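Local coordinates for iron Transport-associated domain protein (Bacillus anthracis, PDB 4H8Q) that binds heme through a NEAT domain and, as part of a secreted anthrax hemophore, probably takes it from methemoglobin for iron uptake, at residues A[48-52]-A[91-97]. The protein carries 1 engineered substitution. Residues are numbered along the deposited sequence; the frame is centred on the assembly and turned at random.
Sequences GKKYI and EFEANDL
Ile52 and Phe92 face each other as an antiparallel hydrogen-bonded pair in the immunoglobulin-like beta barrel of the NEAT domain, where alternating side chains give the sheet an inner, packed face and an outer one nearer solvent. Two backbone bonds hold the pair, and the one from Ile52 N to Phe92 O, at 2.7 Å, is nearly straight (177°). On the packed face Ile52 lays CB over one face of the Phe92 ring, 4.1 Å from its centroid, while CG1, anti to the carbonyl carbon (chi1 -58°), reaches the ring atom CE1 and the methyl of Ala94. Ile52 also touches Leu43 of the adjacent strand 41-46 and Ile18 of strand 14-24.

The other face is more open to solvent. Tyr51 and Glu93 run side by side, ring and carboxylate planes 59° apart, with Glu93 CG 3.4 Å from Tyr51 CE1. On the side away from the ring, Glu93 OE2 makes a salt bridge of 3.4 Å with Lys49 NZ.

Where the strands part, Ala94 N still donates to Lys50 O, but a water bridges Lys50 N and Ala94 O, donating also to Glu93 OE2. Lys50 lays its CD against Leu97 CG, then bends at its last torsion, and its NZ donates to Asn95 O at 2.9 Å.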
ATOM      1  N   GLY A  48      10.626 -17.790   1.846  1.00 58.00           N
ATOM      2  CA  GLY A  48      10.687 -17.114   3.132  1.00 58.01           C
ATOM      3  C   GLY A  48      10.586 -15.597   3.062  1.00 57.30           C
ATOM      4  O   GLY A  48      10.774 -14.910   4.068  1.00 58.01           O
ATOM      5  N   LYS A  49      10.304 -15.067   1.876  1.00 49.30           N
ATOM      6  CA  LYS A  49      10.069 -13.635   1.726  1.00 43.22           C
ATOM      7  C   LYS A  49       8.586 -13.360   1.499  1.00 35.87           C
ATOM      8  O   LYS A  49       7.857 -14.214   0.993  1.00 35.44           O
ATOM      9  CB  LYS A  49      10.903 -13.055   0.585  1.00 44.03           C
ATOM     10  CG  LYS A  49      12.397 -13.025   0.873  1.00 50.49           C
ATOM     11  CD  LYS A  49      13.164 -12.334  -0.244  1.00 52.25           C
ATOM     12  CE  LYS A  49      13.587 -10.929   0.159  1.00 57.16           C
ATOM     13  NZ  LYS A  49      14.495 -10.941   1.342  1.00 58.13           N
ATOM     14  N   LYS A  50       8.145 -12.168   1.885  1.00 30.84           N
ATOM     15  CA  LYS A  50       6.740 -11.806   1.765  1.00 27.23           C
ATOM     16  C   LYS A  50       6.582 -10.561   0.906  1.00 26.50           C
ATOM     17  O   LYS A  50       7.190  -9.525   1.183  1.00 29.84           O
ATOM     18  CB  LYS A  50       6.133 -11.548   3.141  1.00 26.77           C
ATOM     19  CG  LYS A  50       6.300 -12.690   4.127  1.00 30.63           C
ATOM     20  CD  LYS A  50       5.539 -12.406   5.406  1.00 35.99           C
ATOM     21  CE  LYS A  50       6.028 -13.271   6.553  1.00 43.25           C
ATOM     22  NZ  LYS A  50       7.419 -12.911   6.942  1.00 46.64           N
ATOM     23  N   TYR A  51       5.772 -10.671  -0.138  1.00 23.34           N
ATOM     24  CA  TYR A  51       5.509  -9.537  -1.012  1.00 22.99           C
ATOM     25  C   TYR A  51       4.029  -9.231  -0.987  1.00 25.30           C
ATOM     26  O   TYR A  51       3.197 -10.136  -0.978  1.00 24.11           O
ATOM     27  CB  TYR A  51       5.939  -9.847  -2.441  1.00 23.65           C
ATOM     28  CG  TYR A  51       7.363 -10.325  -2.523  1.00 28.95           C
ATOM     29  CD1 TYR A  51       8.414  -9.419  -2.562  1.00 32.11           C
ATOM     30  CD2 TYR A  51       7.658 -11.680  -2.544  1.00 30.29           C
ATOM     31  CE1 TYR A  51       9.725  -9.853  -2.628  1.00 37.46           C
ATOM     32  CE2 TYR A  51       8.962 -12.122  -2.608  1.00 38.25           C
ATOM     33  CZ  TYR A  51       9.991 -11.206  -2.651  1.00 40.87           C
ATOM     34  OH  TYR A  51      11.293 -11.650  -2.714  1.00 46.87           O
ATOM     35  N   ILE A  52       3.707  -7.946  -0.975  1.00 18.99           N
ATOM     36  CA  ILE A  52       2.328  -7.506  -0.968  1.00 18.54           C
ATOM     37  C   ILE A  52       2.040  -6.850  -2.299  1.00 21.21           C
ATOM     38  O   ILE A  52       2.806  -6.000  -2.753  1.00 22.84           O
ATOM     39  CB  ILE A  52       2.112  -6.450   0.121  1.00 17.93           C
ATOM     40  CG1 ILE A  52       2.497  -7.020   1.490  1.00 21.92           C
ATOM     41  CG2 ILE A  52       0.671  -5.930   0.088  1.00 20.94           C
ATOM     42  CD1 ILE A  52       1.548  -8.079   1.990  1.00 23.96           C
ATOM     43  N   GLU A  91       3.634  -3.305  -5.830  1.00 18.33           N
ATOM     44  CA  GLU A  91       4.159  -4.451  -5.099  1.00 19.36           C
ATOM     45  C   GLU A  91       5.349  -4.029  -4.262  1.00 21.93           C
ATOM     46  O   GLU A  91       6.195  -3.258  -4.714  1.00 20.62           O
ATOM     47  CB  GLU A  91       4.589  -5.521  -6.096  1.00 22.40           C
ATOM     48  CG  GLU A  91       5.242  -6.734  -5.487  1.00 29.44           C
ATOM     49  CD  GLU A  91       5.784  -7.660  -6.564  1.00 36.92           C
ATOM     50  OE1 GLU A  91       6.932  -7.435  -7.021  1.00 39.41           O
ATOM     51  OE2 GLU A  91       5.052  -8.593  -6.963  1.00 38.03           O
ATOM     52  N   PHE A  92       5.404  -4.526  -3.034  1.00 21.71           N
ATOM     53  CA  PHE A  92       6.486  -4.188  -2.121  1.00 20.92           C
ATOM     54  C   PHE A  92       6.646  -5.294  -1.097  1.00 22.25           C
ATOM     55  O   PHE A  92       5.752  -6.121  -0.910  1.00 23.35           O
ATOM     56  CB  PHE A  92       6.226  -2.843  -1.420  1.00 23.55           C
ATOM     57  CG  PHE A  92       4.894  -2.770  -0.713  1.00 19.77           C
ATOM     58  CD1 PHE A  92       4.761  -3.225   0.587  1.00 25.13           C
ATOM     59  CD2 PHE A  92       3.777  -2.249  -1.353  1.00 20.65           C
ATOM     60  CE1 PHE A  92       3.540  -3.155   1.238  1.00 20.99           C
ATOM     61  CE2 PHE A  92       2.555  -2.175  -0.708  1.00 21.65           C
ATOM     62  CZ  PHE A  92       2.439  -2.635   0.591  1.00 20.73           C
ATOM     63  N   GLU A  93       7.798  -5.306  -0.439  1.00 23.97           N
ATOM     64  CA  GLU A  93       8.109  -6.329   0.540  1.00 27.55           C
ATOM     65  C   GLU A  93       7.595  -5.943   1.915  1.00 29.02           C
ATOM     66  O   GLU A  93       7.591  -4.765   2.293  1.00 28.32           O
ATOM     67  CB  GLU A  93       9.623  -6.536   0.607  1.00 30.95           C
ATOM     68  CG  GLU A  93      10.102  -7.874   0.107  1.00 42.46           C
ATOM     69  CD  GLU A  93      11.576  -8.090   0.397  1.00 47.38           C
ATOM     70  OE1 GLU A  93      12.413  -7.616  -0.404  1.00 47.81           O
ATOM     71  OE2 GLU A  93      11.894  -8.721   1.431  1.00 49.26           O
ATOM     72  N   ALA A  94       7.138  -6.945   2.655  1.00 26.99           N
ATOM     73  CA  ALA A  94       6.815  -6.765   4.056  1.00 28.15           C
ATOM     74  C   ALA A  94       7.643  -7.782   4.827  1.00 35.28           C
ATOM     75  O   ALA A  94       8.076  -8.790   4.272  1.00 36.46           O
ATOM     76  CB  ALA A  94       5.336  -6.979   4.292  1.00 30.79           C
ATOM     77  N   ASN A  95       7.898  -7.502   6.095  1.00 38.69           N
ATOM     78  CA  ASN A  95       8.633  -8.447   6.919  1.00 43.94           C
ATOM     79  C   ASN A  95       7.688  -9.056   7.935  1.00 33.01           C
ATOM     80  O   ASN A  95       7.132 -10.135   7.724  1.00 38.55           O
ATOM     81  CB  ASN A  95       9.803  -7.752   7.615  1.00 43.64           C
ATOM     82  CG  ASN A  95      10.580  -6.838   6.677  1.00 55.95           C
ATOM     83  OD1 ASN A  95      10.297  -5.641   6.583  1.00 63.19           O
ATOM     84  ND2 ASN A  95      11.559  -7.401   5.973  1.00 61.31           N
ATOM     85  N   ASP A  96       7.502  -8.341   9.035  1.00 35.90           N
ATOM     86  CA  ASP A  96       6.594  -8.756  10.081  1.00 33.32           C
ATOM     87  C   ASP A  96       5.199  -8.254   9.729  1.00 28.01           C
ATOM     88  O   ASP A  96       4.932  -7.052   9.796  1.00 31.29           O
ATOM     89  CB  ASP A  96       7.055  -8.150  11.410  1.00 34.07           C
ATOM     90  CG  ASP A  96       6.221  -8.602  12.585  1.00 33.94           C
ATOM     91  OD1 ASP A  96       5.199  -9.286  12.376  1.00 33.51           O
ATOM     92  OD2 ASP A  96       6.590  -8.265  13.735  1.00 42.53           O
ATOM     93  N   LEU A  97       4.307  -9.169   9.362  1.00 29.22           N
ATOM     94  CA  LEU A  97       2.938  -8.795   9.002  1.00 27.04           C
ATOM     95  C   LEU A  97       2.132  -8.244  10.182  1.00 29.07           C
ATOM     96  O   LEU A  97       1.027  -7.727  10.002  1.00 27.62           O
ATOM     97  CB  LEU A  97       2.201  -9.985   8.393  1.00 28.91           C
ATOM     98  CG  LEU A  97       2.801 -10.554   7.110  1.00 30.35           C
ATOM     99  CD1 LEU A  97       2.041 -11.796   6.690  1.00 34.09           C
ATOM    100  CD2 LEU A  97       2.786  -9.507   6.004  1.00 33.09           C
TER
HETATM  101  O   HOH W   1      10.082 -10.368   3.296  1.00 37.63           O